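Local coordinates for polycomb protein Pcl (Drosophila melanogaster, PDB 5OQD) that binds DNA and chromatin as a Polycomb group component of the Esc/E(z) complex, which methylates histone H3 to establish repression of homeotic genes in the early embryo, at residues 90-95 / 120-125; 68-73 / 96-101; 184-189 / 195-200. All blocks are in the same frame, centred on the assembly; numbering follows the deposited sequence.

Interaction 1 of 3, residues 90-95 / 120-125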
loop_
_atom_site.group_PDB
_atom_site.type_symbol
_atom_site.label_atom_id
_atom_site.label_comp_id
_atom_site.label_asym_id
_atom_site.label_seq_id
_atom_site.Cartn_x
_atom_site.Cartn_y
_atom_site.Cartn_z
ATOM N N ILE B 90 4.876 5.771 -3.706
ATOM C CA ILE B 90 5.160 4.348 -3.679
ATOM C C ILE B 90 5.886 3.853 -4.917
ATOM O O ILE B 90 5.729 4.389 -5.997
ATOM C CB ILE B 90 3.879 3.523 -3.497
ATOM C CG1 ILE B 90 3.051 3.543 -4.773
ATOM C CG2 ILE B 90 3.068 4.058 -2.339
ATOM C CD1 ILE B 90 2.109 2.376 -4.883
ATOM N N GLU B 91 6.717 2.844 -4.718
ATOM C CA GLU B 91 7.451 2.186 -5.785
ATOM C C GLU B 91 6.669 1.091 -6.508
ATOM O O GLU B 91 5.555 0.753 -6.133
ATOM C CB GLU B 91 8.781 1.651 -5.270
ATOM C CG GLU B 91 9.953 2.558 -5.594
ATOM C CD GLU B 91 10.570 2.259 -6.949
ATOM O OE1 GLU B 91 9.826 1.905 -7.883
ATOM O OE2 GLU B 91 11.805 2.374 -7.079
ATOM N N TRP B 92 7.278 0.551 -7.557
ATOM C CA TRP B 92 6.680 -0.498 -8.373
ATOM C C TRP B 92 6.379 -1.760 -7.581
ATOM O O TRP B 92 5.396 -2.426 -7.835
ATOM C CB TRP B 92 7.565 -0.820 -9.577
ATOM C CG TRP B 92 7.449 0.196 -10.646
ATOM C CD1 TRP B 92 8.447 0.948 -11.169
ATOM C CD2 TRP B 92 6.253 0.594 -11.313
ATOM N NE1 TRP B 92 7.951 1.790 -12.123
ATOM C CE2 TRP B 92 6.603 1.588 -12.232
ATOM C CE3 TRP B 92 4.919 0.205 -11.222
ATOM C CZ2 TRP B 92 5.671 2.199 -13.050
ATOM C CZ3 TRP B 92 4.001 0.810 -12.037
ATOM C CH2 TRP B 92 4.377 1.795 -12.938
ATOM N N VAL B 93 7.235 -2.101 -6.634
ATOM C CA VAL B 93 7.001 -3.282 -5.827
ATOM C C VAL B 93 5.697 -3.131 -5.060
ATOM O O VAL B 93 4.954 -4.085 -4.902
ATOM C CB VAL B 93 8.151 -3.533 -4.837
ATOM C CG1 VAL B 93 8.451 -2.281 -4.040
ATOM C CG2 VAL B 93 7.811 -4.680 -3.909
ATOM N N ASP B 94 5.435 -1.928 -4.569
ATOM C CA ASP B 94 4.190 -1.629 -3.879
ATOM C C ASP B 94 2.970 -1.764 -4.788
ATOM O O ASP B 94 1.939 -2.277 -4.384
ATOM C CB ASP B 94 4.255 -0.238 -3.253
ATOM C CG ASP B 94 5.487 -0.045 -2.397
ATOM O OD1 ASP B 94 5.865 -0.983 -1.682
ATOM O OD2 ASP B 94 6.079 1.044 -2.437
ATOM N N VAL B 95 3.100 -1.306 -6.023
ATOM C CA VAL B 95 2.053 -1.441 -7.027
ATOM C C VAL B 95 1.784 -2.912 -7.341
ATOM O O VAL B 95 0.630 -3.338 -7.432
ATOM C CB VAL B 95 2.430 -0.702 -8.324
ATOM C CG1 VAL B 95 1.426 -1.009 -9.426
ATOM C CG2 VAL B 95 2.522 0.792 -8.073
ATOM N N PRO B 120 -2.813 -5.627 -17.192
ATOM C CA PRO B 120 -3.990 -4.792 -17.419
ATOM C C PRO B 120 -4.343 -3.985 -16.187
ATOM O O PRO B 120 -4.632 -2.797 -16.287
ATOM C CB PRO B 120 -5.086 -5.814 -17.697
ATOM C CG PRO B 120 -4.366 -6.997 -18.234
ATOM C CD PRO B 120 -3.070 -7.042 -17.493
ATOM N N PHE B 121 -4.290 -4.629 -15.031
ATOM C CA PHE B 121 -4.743 -4.019 -13.795
ATOM C C PHE B 121 -3.928 -2.794 -13.416
ATOM O O PHE B 121 -4.476 -1.772 -13.035
ATOM C CB PHE B 121 -4.695 -5.054 -12.678
ATOM C CG PHE B 121 -4.937 -4.489 -11.315
ATOM C CD1 PHE B 121 -6.105 -4.768 -10.636
ATOM C CD2 PHE B 121 -3.992 -3.693 -10.706
ATOM C CE1 PHE B 121 -6.329 -4.257 -9.379
ATOM C CE2 PHE B 121 -4.210 -3.175 -9.451
ATOM C CZ PHE B 121 -5.380 -3.459 -8.785
ATOM N N ILE B 122 -2.615 -2.891 -13.550
ATOM C CA ILE B 122 -1.737 -1.768 -13.269
ATOM C C ILE B 122 -2.028 -0.643 -14.243
ATOM O O ILE B 122 -2.024 0.528 -13.883
ATOM C CB ILE B 122 -0.260 -2.167 -13.379
ATOM C CG1 ILE B 122 0.094 -3.184 -12.300
ATOM C CG2 ILE B 122 0.632 -0.947 -13.252
ATOM C CD1 ILE B 122 1.558 -3.539 -12.266
ATOM N N LEU B 123 -2.273 -1.014 -15.490
ATOM C CA LEU B 123 -2.583 -0.040 -16.514
ATOM C C LEU B 123 -3.874 0.680 -16.159
ATOM O O LEU B 123 -3.992 1.886 -16.348
ATOM C CB LEU B 123 -2.684 -0.714 -17.877
ATOM C CG LEU B 123 -1.344 -1.176 -18.448
ATOM C CD1 LEU B 123 -1.541 -2.094 -19.637
ATOM C CD2 LEU B 123 -0.480 0.011 -18.829
ATOM N N GLU B 124 -4.840 -0.062 -15.634
ATOM C CA GLU B 124 -6.094 0.544 -15.224
ATOM C C GLU B 124 -5.879 1.549 -14.110
ATOM O O GLU B 124 -6.449 2.632 -14.124
ATOM C CB GLU B 124 -7.067 -0.525 -14.743
ATOM C CG GLU B 124 -7.585 -1.438 -15.838
ATOM C CD GLU B 124 -8.410 -2.586 -15.296
ATOM O OE1 GLU B 124 -8.823 -2.516 -14.122
ATOM O OE2 GLU B 124 -8.646 -3.558 -16.042
ATOM N N GLN B 125 -5.042 1.193 -13.146
ATOM C CA GLN B 125 -4.876 2.009 -11.953
ATOM C C GLN B 125 -3.682 2.947 -11.962
ATOM O O GLN B 125 -3.419 3.615 -10.976
ATOM C CB GLN B 125 -4.829 1.130 -10.709
ATOM C CG GLN B 125 -6.137 0.415 -10.430
ATOM C CD GLN B 125 -7.280 1.380 -10.215
ATOM O OE1 GLN B 125 -7.119 2.415 -9.575
ATOM N NE2 GLN B 125 -8.447 1.042 -10.744
#

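Interaction 2 of 3, residues 68-73 / 96-101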
loop_
_atom_site.group_PDB
_atom_site.type_symbol
_atom_site.label_atom_id
_atom_site.label_comp_id
_atom_site.label_asym_id
_atom_site.label_seq_id
_atom_site.Cartn_x
_atom_site.Cartn_y
_atom_site.Cartn_z
ATOM N N ASP B 68 -3.885 -1.078 0.409
ATOM C CA ASP B 68 -3.249 0.208 0.189
ATOM C C ASP B 68 -3.426 1.109 1.392
ATOM O O ASP B 68 -4.469 1.705 1.590
ATOM C CB ASP B 68 -3.853 0.876 -1.039
ATOM C CG ASP B 68 -3.283 2.243 -1.299
ATOM O OD1 ASP B 68 -2.382 2.658 -0.562
ATOM O OD2 ASP B 68 -3.730 2.905 -2.249
ATOM N N MET B 69 -2.381 1.199 2.194
ATOM C CA MET B 69 -2.393 2.013 3.390
ATOM C C MET B 69 -1.265 3.019 3.389
ATOM O O MET B 69 -0.803 3.429 4.442
ATOM C CB MET B 69 -2.305 1.140 4.630
ATOM C CG MET B 69 -3.598 0.426 4.950
ATOM S SD MET B 69 -3.337 -1.025 5.978
ATOM C CE MET B 69 -2.553 -0.304 7.415
ATOM N N PHE B 70 -0.807 3.412 2.213
ATOM C CA PHE B 70 0.409 4.187 2.129
ATOM C C PHE B 70 0.124 5.647 2.415
ATOM O O PHE B 70 0.094 6.479 1.520
ATOM C CB PHE B 70 1.039 4.025 0.753
ATOM C CG PHE B 70 1.546 2.644 0.483
ATOM C CD1 PHE B 70 0.716 1.683 -0.040
ATOM C CD2 PHE B 70 2.854 2.313 0.752
ATOM C CE1 PHE B 70 1.181 0.413 -0.286
ATOM C CE2 PHE B 70 3.325 1.046 0.509
ATOM C CZ PHE B 70 2.489 0.094 -0.013
ATOM N N PHE B 71 -0.089 5.928 3.694
ATOM C CA PHE B 71 -0.394 7.261 4.175
ATOM C C PHE B 71 0.320 7.517 5.489
ATOM O O PHE B 71 0.637 6.594 6.216
ATOM C CB PHE B 71 -1.891 7.397 4.422
ATOM C CG PHE B 71 -2.717 7.406 3.179
ATOM C CD1 PHE B 71 -2.944 8.579 2.498
ATOM C CD2 PHE B 71 -3.288 6.246 2.710
ATOM C CE1 PHE B 71 -3.715 8.596 1.362
ATOM C CE2 PHE B 71 -4.059 6.252 1.571
ATOM C CZ PHE B 71 -4.274 7.429 0.895
ATOM N N VAL B 72 0.554 8.781 5.795
ATOM C CA VAL B 72 0.999 9.193 7.118
ATOM C C VAL B 72 -0.146 9.935 7.790
ATOM O O VAL B 72 -0.571 10.990 7.322
ATOM C CB VAL B 72 2.246 10.092 7.069
ATOM C CG1 VAL B 72 2.562 10.635 8.456
ATOM C CG2 VAL B 72 3.432 9.327 6.510
ATOM N N PHE B 73 -0.653 9.376 8.883
ATOM C CA PHE B 73 -1.839 9.927 9.525
ATOM C C PHE B 73 -1.597 10.354 10.968
ATOM O O PHE B 73 -0.921 9.668 11.733
ATOM C CB PHE B 73 -2.984 8.913 9.472
ATOM C CG PHE B 73 -4.180 9.308 10.289
ATOM C CD1 PHE B 73 -4.893 10.456 9.988
ATOM C CD2 PHE B 73 -4.591 8.530 11.357
ATOM C CE1 PHE B 73 -5.990 10.822 10.741
ATOM C CE2 PHE B 73 -5.691 8.891 12.110
ATOM C CZ PHE B 73 -6.392 10.038 11.802
ATOM N N LEU B 96 2.858 -3.680 -7.495
ATOM C CA LEU B 96 2.751 -5.101 -7.807
ATOM C C LEU B 96 2.126 -5.888 -6.660
ATOM O O LEU B 96 1.301 -6.774 -6.885
ATOM C CB LEU B 96 4.127 -5.676 -8.145
ATOM C CG LEU B 96 4.719 -5.259 -9.492
ATOM C CD1 LEU B 96 6.171 -5.695 -9.606
ATOM C CD2 LEU B 96 3.892 -5.831 -10.633
ATOM N N HIS B 97 2.523 -5.566 -5.432
ATOM C CA HIS B 97 1.975 -6.241 -4.261
ATOM C C HIS B 97 0.495 -5.906 -4.106
ATOM O O HIS B 97 -0.311 -6.776 -3.787
ATOM C CB HIS B 97 2.748 -5.857 -2.995
ATOM C CG HIS B 97 2.529 -6.793 -1.847
ATOM N ND1 HIS B 97 3.553 -7.221 -1.030
ATOM C CD2 HIS B 97 1.404 -7.386 -1.380
ATOM C CE1 HIS B 97 3.070 -8.040 -0.112
ATOM N NE2 HIS B 97 1.768 -8.156 -0.304
ATOM N N ILE B 98 0.147 -4.643 -4.334
ATOM C CA ILE B 98 -1.248 -4.208 -4.312
ATOM C C ILE B 98 -2.053 -4.943 -5.380
ATOM O O ILE B 98 -3.171 -5.397 -5.129
ATOM C CB ILE B 98 -1.369 -2.685 -4.530
ATOM C CG1 ILE B 98 -0.961 -1.930 -3.263
ATOM C CG2 ILE B 98 -2.789 -2.302 -4.924
ATOM C CD1 ILE B 98 -0.948 -0.424 -3.431
ATOM N N ALA B 99 -1.469 -5.067 -6.568
ATOM C CA ALA B 99 -2.122 -5.745 -7.681
ATOM C C ALA B 99 -2.408 -7.208 -7.356
ATOM O O ALA B 99 -3.532 -7.679 -7.521
ATOM C CB ALA B 99 -1.269 -5.640 -8.938
ATOM N N LEU B 100 -1.387 -7.917 -6.886
ATOM C CA LEU B 100 -1.514 -9.339 -6.584
ATOM C C LEU B 100 -2.410 -9.599 -5.374
ATOM O O LEU B 100 -3.031 -10.656 -5.270
ATOM C CB LEU B 100 -0.132 -9.953 -6.350
ATOM C CG LEU B 100 0.783 -10.018 -7.575
ATOM C CD1 LEU B 100 2.167 -10.512 -7.193
ATOM C CD2 LEU B 100 0.175 -10.910 -8.645
ATOM N N TYR B 101 -2.475 -8.633 -4.463
ATOM C CA TYR B 101 -3.275 -8.783 -3.250
ATOM C C TYR B 101 -4.764 -8.627 -3.541
ATOM O O TYR B 101 -5.592 -9.357 -2.996
ATOM C CB TYR B 101 -2.832 -7.768 -2.192
ATOM C CG TYR B 101 -3.467 -7.966 -0.835
ATOM C CD1 TYR B 101 -3.092 -9.025 -0.017
ATOM C CD2 TYR B 101 -4.431 -7.086 -0.364
ATOM C CE1 TYR B 101 -3.667 -9.204 1.225
ATOM C CE2 TYR B 101 -5.010 -7.256 0.879
ATOM C CZ TYR B 101 -4.625 -8.317 1.669
ATOM O OH TYR B 101 -5.199 -8.493 2.907
#

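Interaction 3 of 3, residues 184-189 / 195-200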
loop_
_atom_site.group_PDB
_atom_site.type_symbol
_atom_site.label_atom_id
_atom_site.label_comp_id
_atom_site.label_asym_id
_atom_site.label_seq_id
_atom_site.Cartn_x
_atom_site.Cartn_y
_atom_site.Cartn_z
ATOM N N VAL B 184 5.443 4.415 10.796
ATOM C CA VAL B 184 5.853 5.757 11.179
ATOM C C VAL B 184 5.334 6.097 12.572
ATOM O O VAL B 184 4.144 6.351 12.755
ATOM C CB VAL B 184 5.353 6.807 10.171
ATOM C CG1 VAL B 184 5.968 8.162 10.469
ATOM C CG2 VAL B 184 5.686 6.375 8.754
ATOM N N PHE B 185 6.231 6.084 13.553
ATOM C CA PHE B 185 5.883 6.456 14.922
ATOM C C PHE B 185 6.652 7.701 15.354
ATOM O O PHE B 185 7.881 7.683 15.441
ATOM C CB PHE B 185 6.164 5.302 15.891
ATOM C CG PHE B 185 5.185 4.166 15.789
ATOM C CD1 PHE B 185 3.875 4.398 15.405
ATOM C CD2 PHE B 185 5.572 2.867 16.078
ATOM C CE1 PHE B 185 2.971 3.356 15.307
ATOM C CE2 PHE B 185 4.672 1.821 15.985
ATOM C CZ PHE B 185 3.372 2.066 15.596
ATOM N N LEU B 186 5.923 8.781 15.617
ATOM C CA LEU B 186 6.536 10.022 16.075
ATOM C C LEU B 186 6.413 10.170 17.584
ATOM O O LEU B 186 5.490 9.631 18.195
ATOM C CB LEU B 186 5.897 11.230 15.384
ATOM C CG LEU B 186 6.523 11.747 14.086
ATOM C CD1 LEU B 186 6.445 10.705 12.987
ATOM C CD2 LEU B 186 5.852 13.040 13.648
ATOM N N GLU B 187 7.350 10.896 18.184
ATOM C CA GLU B 187 7.215 11.291 19.577
ATOM C C GLU B 187 6.165 12.394 19.646
ATOM O O GLU B 187 6.048 13.195 18.717
ATOM C CB GLU B 187 8.555 11.757 20.155
ATOM C CG GLU B 187 9.612 10.662 20.238
ATOM C CD GLU B 187 9.213 9.526 21.163
ATOM O OE1 GLU B 187 9.631 8.376 20.908
ATOM O OE2 GLU B 187 8.486 9.780 22.147
ATOM N N PRO B 188 5.388 12.433 20.741
ATOM C CA PRO B 188 4.255 13.360 20.862
ATOM C C PRO B 188 4.630 14.834 20.708
ATOM O O PRO B 188 3.793 15.635 20.289
ATOM C CB PRO B 188 3.730 13.088 22.278
ATOM C CG PRO B 188 4.858 12.422 22.995
ATOM C CD PRO B 188 5.553 11.611 21.951
ATOM N N HIS B 189 5.871 15.181 21.033
ATOM C CA HIS B 189 6.304 16.575 21.023
ATOM C C HIS B 189 6.921 17.006 19.694
ATOM O O HIS B 189 7.253 18.176 19.510
ATOM C CB HIS B 189 7.308 16.818 22.151
ATOM C CG HIS B 189 8.525 15.949 22.073
ATOM N ND1 HIS B 189 8.579 14.694 22.640
ATOM C CD2 HIS B 189 9.730 16.154 21.492
ATOM C CE1 HIS B 189 9.767 14.164 22.414
ATOM N NE2 HIS B 189 10.486 15.027 21.721
ATOM N N GLU B 195 9.628 17.522 5.996
ATOM C CA GLU B 195 11.080 17.462 6.091
ATOM C C GLU B 195 11.525 16.397 7.087
ATOM O O GLU B 195 12.454 15.636 6.824
ATOM C CB GLU B 195 11.646 18.826 6.491
ATOM N N LEU B 196 10.852 16.349 8.233
ATOM C CA LEU B 196 11.201 15.402 9.286
ATOM C C LEU B 196 10.877 13.969 8.882
ATOM O O LEU B 196 11.655 13.052 9.142
ATOM C CB LEU B 196 10.474 15.755 10.585
ATOM C CG LEU B 196 10.787 14.860 11.785
ATOM C CD1 LEU B 196 12.284 14.841 12.058
ATOM C CD2 LEU B 196 10.022 15.318 13.015
ATOM N N LEU B 197 9.726 13.783 8.243
ATOM C CA LEU B 197 9.292 12.459 7.806
ATOM C C LEU B 197 10.252 11.860 6.782
ATOM O O LEU B 197 10.453 10.646 6.741
ATOM C CB LEU B 197 7.879 12.524 7.220
ATOM C CG LEU B 197 6.751 12.893 8.186
ATOM C CD1 LEU B 197 5.422 12.971 7.450
ATOM C CD2 LEU B 197 6.676 11.892 9.330
ATOM N N GLU B 198 10.845 12.720 5.961
ATOM C CA GLU B 198 11.753 12.275 4.913
ATOM C C GLU B 198 13.168 12.056 5.442
ATOM O O GLU B 198 13.897 11.199 4.942
ATOM C CB GLU B 198 11.767 13.288 3.764
ATOM C CG GLU B 198 10.434 13.413 3.043
ATOM C CD GLU B 198 10.369 14.624 2.135
ATOM O OE1 GLU B 198 11.413 15.284 1.942
ATOM O OE2 GLU B 198 9.272 14.920 1.617
ATOM N N LYS B 199 13.552 12.829 6.453
ATOM C CA LYS B 199 14.878 12.693 7.049
ATOM C C LYS B 199 14.955 11.501 7.998
ATOM O O LYS B 199 15.977 10.820 8.070
ATOM C CB LYS B 199 15.261 13.975 7.792
ATOM N N ARG B 200 13.870 11.254 8.724
ATOM C CA ARG B 200 13.859 10.219 9.753
ATOM C C ARG B 200 13.475 8.845 9.214
ATOM O O ARG B 200 14.102 7.841 9.551
ATOM C CB ARG B 200 12.900 10.606 10.881
ATOM C CG ARG B 200 12.767 9.551 11.968
ATOM C CD ARG B 200 13.725 9.809 13.117
ATOM N NE ARG B 200 13.390 11.041 13.824
ATOM C CZ ARG B 200 12.476 11.123 14.786
ATOM N NH1 ARG B 200 11.802 10.043 15.157
ATOM N NH2 ARG B 200 12.236 12.285 15.375
#

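Interaction 1 of 3, residues 90-95 / 120-125
Ile122 meets Val95 with both of its branches, CG1, CD1 and CG2 all lying against Val95 CG1, and meets Trp92 with CG2 alone; nearly all the surface buried here belongs to these three side chains. Val95 CG1 does most of the work. Standing anti to its own backbone N (chi1 172°), Val95 CG1 comes to 3.8 Å from Ile122 CD1. Val95 CG1 also lies 3.9 Å from Ile122 CG2, so it spans both branches of the isoleucine. Trp92 comes in from one turn earlier on the helix: its six-membered ring reaches out until Trp92 CZ3 is 4.0 Å from Ile122 CG2, the ring standing obliquely to that methyl.

Helix 92-104 starts here. Glu91 sits at its N-cap position, Glu91 OE1 taking the Trp92 N-H at an N to O distance of 2.9 Å, while Asp94 OD2 takes the Glu91 N-H. Helix 114-125 is the next helix of the winged-helix domain, and Leu147 of helix 140-153 touches both Trp92 and Ile122, closing the three-helix core. Where helix 92-104 and helix 114-125 meet in these segments there are only carbon-carbon contacts, so the fit rests on shape and the cohesion on dispersion and the exclusion of water.

Interaction 2 of 3, residues 68-73 / 96-101
One methyl, Ile98 CD1, makes both close contacts of this interface, and one of its two neighbours is a buried aspartate. Asp68 offers it carbon and not oxygen: Asp68 CB lies 4.0 Å from Ile98 CD1, with the carboxylate carbon almost as near. Phe70 is the methyl's second neighbour, its CE1 3.9 Å from Ile98 CD1; the approach is oblique, and the two side chains run antiparallel alongside one another. Ile98 can reach this far because CG1 stands anti to its carbonyl carbon (chi1 -75°) and the chain then runs on extended to CD1, away from helix 92-104.

The loop that receives the methyl is tightly shaped. Asp68 OD1 accepts the N-H of Phe70, 3.3 Å from Phe70 N, in a nearly straight bond (178°), met close to its C-O axis, which makes an Asx turn. Phe70 is itself the centre of an inverse gamma turn, closed by Phe71 N and Met69 O at 2.7 Å. This turn belongs to the PHD-type zinc finger and leads straight into strand 71-74, which pairs antiparallel with strand 84-87; helix 92-104 is the first helix of the winged-helix domain, so Ile98 is one of the places where the two domains pack.

Asp68 OD1 also forms a salt bridge with Arg87 NH2, and Arg87 NE bonds to Phe70 O, so one arginine holds both the aspartate and the turn. Replacing Asp68 by an alanine would probably leave Arg87 without its carboxylate mate and free the Phe70 N-H, letting the turn relax. Phe70 is flanked further by Ile90 and Ile181, and Asp68 OD1 itself lies in plane at the edge of the Phe70 ring.

Interaction 3 of 3, residues 184-189 / 195-200
Leu197 meets Leu186 and Val184 across a short helix-to-loop contact, in which helix 194-200 near the C-terminus of the chain packs beside the loop 184-189, extended through Glu187, past the last strand of the winged-helix domain. Loop and helix here turn back on the PHD-type zinc finger: Leu186 is backbone-bonded to Cys46 of that finger.

Leu197 carries the contact. CB leaves the helix at a slant to the loop, and neither it nor CG comes within 4.2 Å of the side chains of residues 184-189; together they form a stem. That stem is set by a first torsion of -66°, with CG anti to the carbonyl carbon, and at CG it forks. CD1 continues anti to CA (chi2 178°) and reaches Val72 CG1 on strand 71-74. CD2 takes the other direction, toward the loop, where it has two neighbours: Leu186 CD1 at 3.9 Å and Val184 CG1 at 4.0 Å from Leu197 CD2. Both loop side chains cross Leu197 at about a right angle, so each presents a methyl and not its length. Val184 CG1 gets there by standing anti to its own backbone N (chi1 -171°). Leu186 leaves the loop obliquely, and only its CD1 end closes on the helix.

Phe201 backs both loop residues, and Leu192 adds to the cover of Leu186, so the methyl cluster is apolar throughout. At its outer rim the chemistry changes. Arg200 NH1 and Glu187 OE1 are opposite charges 6.4 Å apart, too far for contact, and the arginine instead forms a salt bridge through NH2 with Glu190 OE2. The other oxygen of that carboxylate, Glu190 OE1, accepts a hydrogen bond from Glu187 N.

Overall arrangement
Interactions 1 and 2 share helix 92-104 and lie 10 Å apart between centres. Inside the helical core they are linked by Ile122 CD1, 3.7 Å from Leu96 CD2. Ile90 CG2 is 3.5 Å from Phe70 CG, and Asp94 CB is 3.7 Å from Phe70 CZ, so the start of that helix also packs on the PHD finger. Interaction 3 is 21 Å from interaction 2 by centres, yet joined to it through strand 71-74, where Leu197 CD1 sits 3.8 Å from Val72 CG1. The Leu186 side chain of interaction 3 is about 10 Å from a zinc ion. Interactions 1 and 3, about 27 Å apart by centres, do not touch and flank the chain's centre from opposite sides.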